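PLP-Dependent L-Arginine Hydroxylase MppP (Streptomyces wadayamensis, PDB 6C8T) uses pyridoxal 5'-phosphate to hydroxylate L-arginine and is a member of the aminotransferase family of fold and sequence. Local coordinates at residues A109-T114 with F154-N159. Sequence-based numbering, arbitrary orientation.
Sequences ALVHPT and FVTTPN
Asn159 reaches across from the loop after strand 152-156 and presents its carboxamide to the turn that follows strand 107-112. CG lies anti to the backbone N (chi1 -163°), which carries the carboxamide across to Thr114 and Pro113; ND2 gives a nearly straight bond to Pro113 O at 3.0 Å, the acceptor in the amide plane. On its own side, Asn159 OD1 accepts the hydroxyl of Thr156, the last residue of the strand, OG1 at 2.8 Å; the Thr114 side chain crosses that of Asn159 at about a right angle and its OG1 also approaches OD1, though the placing of that hydroxyl is less sure. With both ends of the amide bonded, its rotation is probably fixed. With an alanine in place of Asn159, Pro113 O is likely to lose this donor and Thr156 OG1 its acceptor, and the link from the loop of Asn159 to Pro113 would go. Val111 meets Asn159 from the opposite direction: CG2 stops 4.1 Å from ND2, while CG1 packs 4.0 Å from Thr156 CG2. Farther back the strands run parallel, Leu110 pairing with Phe154, and Phe154 bonds on both sides of that bridge: its N to Ala109 O (2.8 Å), its O from Val111 N (3.2 Å). On one sheet face Leu110 and Phe154 lie side by side; Leu110 CD2 lies 3.8 Å from Phe154 CD1, oblique to the ring. These strands are neighbours in the large mixed sheet of the PLP-dependent aminotransferase fold. Helix 116-124, which carries the magnesium ligands Asp116 and Asp120, covers the Leu110 and Phe154 face through Ile118; helix 134-139 packs on Val111 and Val155, its Glu134 also binding Asn159 ND2, and strands 128-133 and 184-188 flank the pair.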
loop_
_atom_site.group_PDB
_atom_site.type_symbol
_atom_site.label_atom_id
_atom_site.label_comp_id
_atom_site.label_asym_id
_atom_site.label_seq_id
_atom_site.Cartn_x
_atom_site.Cartn_y
_atom_site.Cartn_z
ATOM N N ALA D 109 -12.007 -1.293 21.913
ATOM C CA ALA D 109 -13.209 -2.115 21.836
ATOM C C ALA D 109 -13.536 -2.366 20.370
ATOM O O ALA D 109 -13.668 -1.419 19.588
ATOM C CB ALA D 109 -14.366 -1.407 22.541
ATOM N N LEU D 110 -13.679 -3.634 20.000
ATOM C CA LEU D 110 -13.846 -4.043 18.618
ATOM C C LEU D 110 -15.020 -4.995 18.500
ATOM O O LEU D 110 -15.105 -5.973 19.250
ATOM C CB LEU D 110 -12.617 -4.793 18.114
ATOM C CG LEU D 110 -12.074 -4.781 16.686
ATOM C CD1 LEU D 110 -11.301 -6.049 16.462
ATOM C CD2 LEU D 110 -12.982 -4.548 15.614
ATOM N N VAL D 111 -15.853 -4.772 17.490
ATOM C CA VAL D 111 -16.973 -5.669 17.265
ATOM C C VAL D 111 -16.448 -7.049 16.934
ATOM O O VAL D 111 -15.447 -7.218 16.229
ATOM C CB VAL D 111 -17.893 -5.156 16.149
ATOM C CG1 VAL D 111 -17.154 -5.053 14.777
ATOM C CG2 VAL D 111 -19.102 -6.069 16.050
ATOM N N HIS D 112 -17.131 -8.041 17.466
ATOM C CA HIS D 112 -16.782 -9.448 17.347
ATOM C C HIS D 112 -18.035 -10.218 16.955
ATOM O O HIS D 112 -19.093 -9.999 17.569
ATOM C CB HIS D 112 -16.270 -9.927 18.700
ATOM C CG HIS D 112 -15.835 -11.353 18.733
ATOM N ND1 HIS D 112 -16.543 -12.332 19.393
ATOM C CD2 HIS D 112 -14.724 -11.953 18.248
ATOM C CE1 HIS D 112 -15.894 -13.476 19.300
ATOM N NE2 HIS D 112 -14.796 -13.278 18.596
ATOM N N PRO D 113 -17.991 -11.095 15.940
ATOM C CA PRO D 113 -16.886 -11.371 15.020
ATOM C C PRO D 113 -16.692 -10.201 14.086
ATOM O O PRO D 113 -17.583 -9.351 14.047
ATOM C CB PRO D 113 -17.364 -12.589 14.231
ATOM C CG PRO D 113 -18.935 -12.352 14.180
ATOM C CD PRO D 113 -19.242 -11.788 15.536
ATOM N N THR D 114 -15.556 -10.138 13.394
ATOM C CA THR D 114 -15.368 -9.176 12.319
ATOM C C THR D 114 -14.234 -9.670 11.425
ATOM O O THR D 114 -13.672 -10.746 11.626
ATOM C CB THR D 114 -15.109 -7.767 12.873
ATOM O OG1 THR D 114 -15.329 -6.788 11.851
ATOM C CG2 THR D 114 -13.692 -7.606 13.397
ATOM N N PHE D 154 -14.334 0.495 17.724
ATOM C CA PHE D 154 -14.169 0.161 16.306
ATOM C C PHE D 154 -15.304 -0.729 15.843
ATOM O O PHE D 154 -15.484 -1.844 16.351
ATOM C CB PHE D 154 -12.825 -0.535 16.024
ATOM C CG PHE D 154 -12.463 -0.560 14.560
ATOM C CD1 PHE D 154 -13.170 -1.354 13.653
ATOM C CD2 PHE D 154 -11.450 0.249 14.087
ATOM C CE1 PHE D 154 -12.848 -1.350 12.306
ATOM C CE2 PHE D 154 -11.121 0.263 12.747
ATOM C CZ PHE D 154 -11.835 -0.542 11.848
ATOM N N VAL D 155 -16.030 -0.253 14.847
ATOM C CA VAL D 155 -17.187 -0.941 14.293
ATOM C C VAL D 155 -16.999 -1.072 12.789
ATOM O O VAL D 155 -16.774 -0.071 12.095
ATOM C CB VAL D 155 -18.502 -0.192 14.589
ATOM C CG1 VAL D 155 -19.701 -0.976 14.027
ATOM C CG2 VAL D 155 -18.687 0.006 16.098
ATOM N N THR D 156 -17.109 -2.295 12.282
ATOM C CA THR D 156 -17.239 -2.485 10.850
ATOM C C THR D 156 -18.722 -2.656 10.490
ATOM O O THR D 156 -19.448 -3.484 11.060
ATOM C CB THR D 156 -16.334 -3.599 10.312
ATOM O OG1 THR D 156 -17.077 -4.634 9.686
ATOM C CG2 THR D 156 -15.383 -4.103 11.337
ATOM N N THR D 157 -19.180 -1.792 9.627
ATOM C CA THR D 157 -20.595 -1.723 9.272
ATOM C C THR D 157 -20.714 -1.294 7.822
ATOM O O THR D 157 -20.173 -0.243 7.456
ATOM C CB THR D 157 -21.385 -0.723 10.133
ATOM O OG1 THR D 157 -22.680 -0.538 9.552
ATOM C CG2 THR D 157 -20.715 0.622 10.177
ATOM N N PRO D 158 -21.399 -2.065 6.962
ATOM C CA PRO D 158 -21.935 -3.404 7.230
ATOM C C PRO D 158 -20.841 -4.355 7.675
ATOM O O PRO D 158 -19.747 -4.307 7.132
ATOM C CB PRO D 158 -22.504 -3.843 5.874
ATOM C CG PRO D 158 -22.710 -2.619 5.107
ATOM C CD PRO D 158 -21.620 -1.671 5.562
ATOM N N ASN D 159 -21.120 -5.184 8.670
ATOM C CA ASN D 159 -20.077 -6.032 9.219
ATOM C C ASN D 159 -19.768 -7.167 8.254
ATOM O O ASN D 159 -20.641 -7.658 7.549
ATOM C CB ASN D 159 -20.490 -6.607 10.572
ATOM C CG ASN D 159 -19.299 -7.153 11.349
ATOM O OD1 ASN D 159 -18.145 -6.895 10.999
ATOM N ND2 ASN D 159 -19.575 -7.897 12.413
#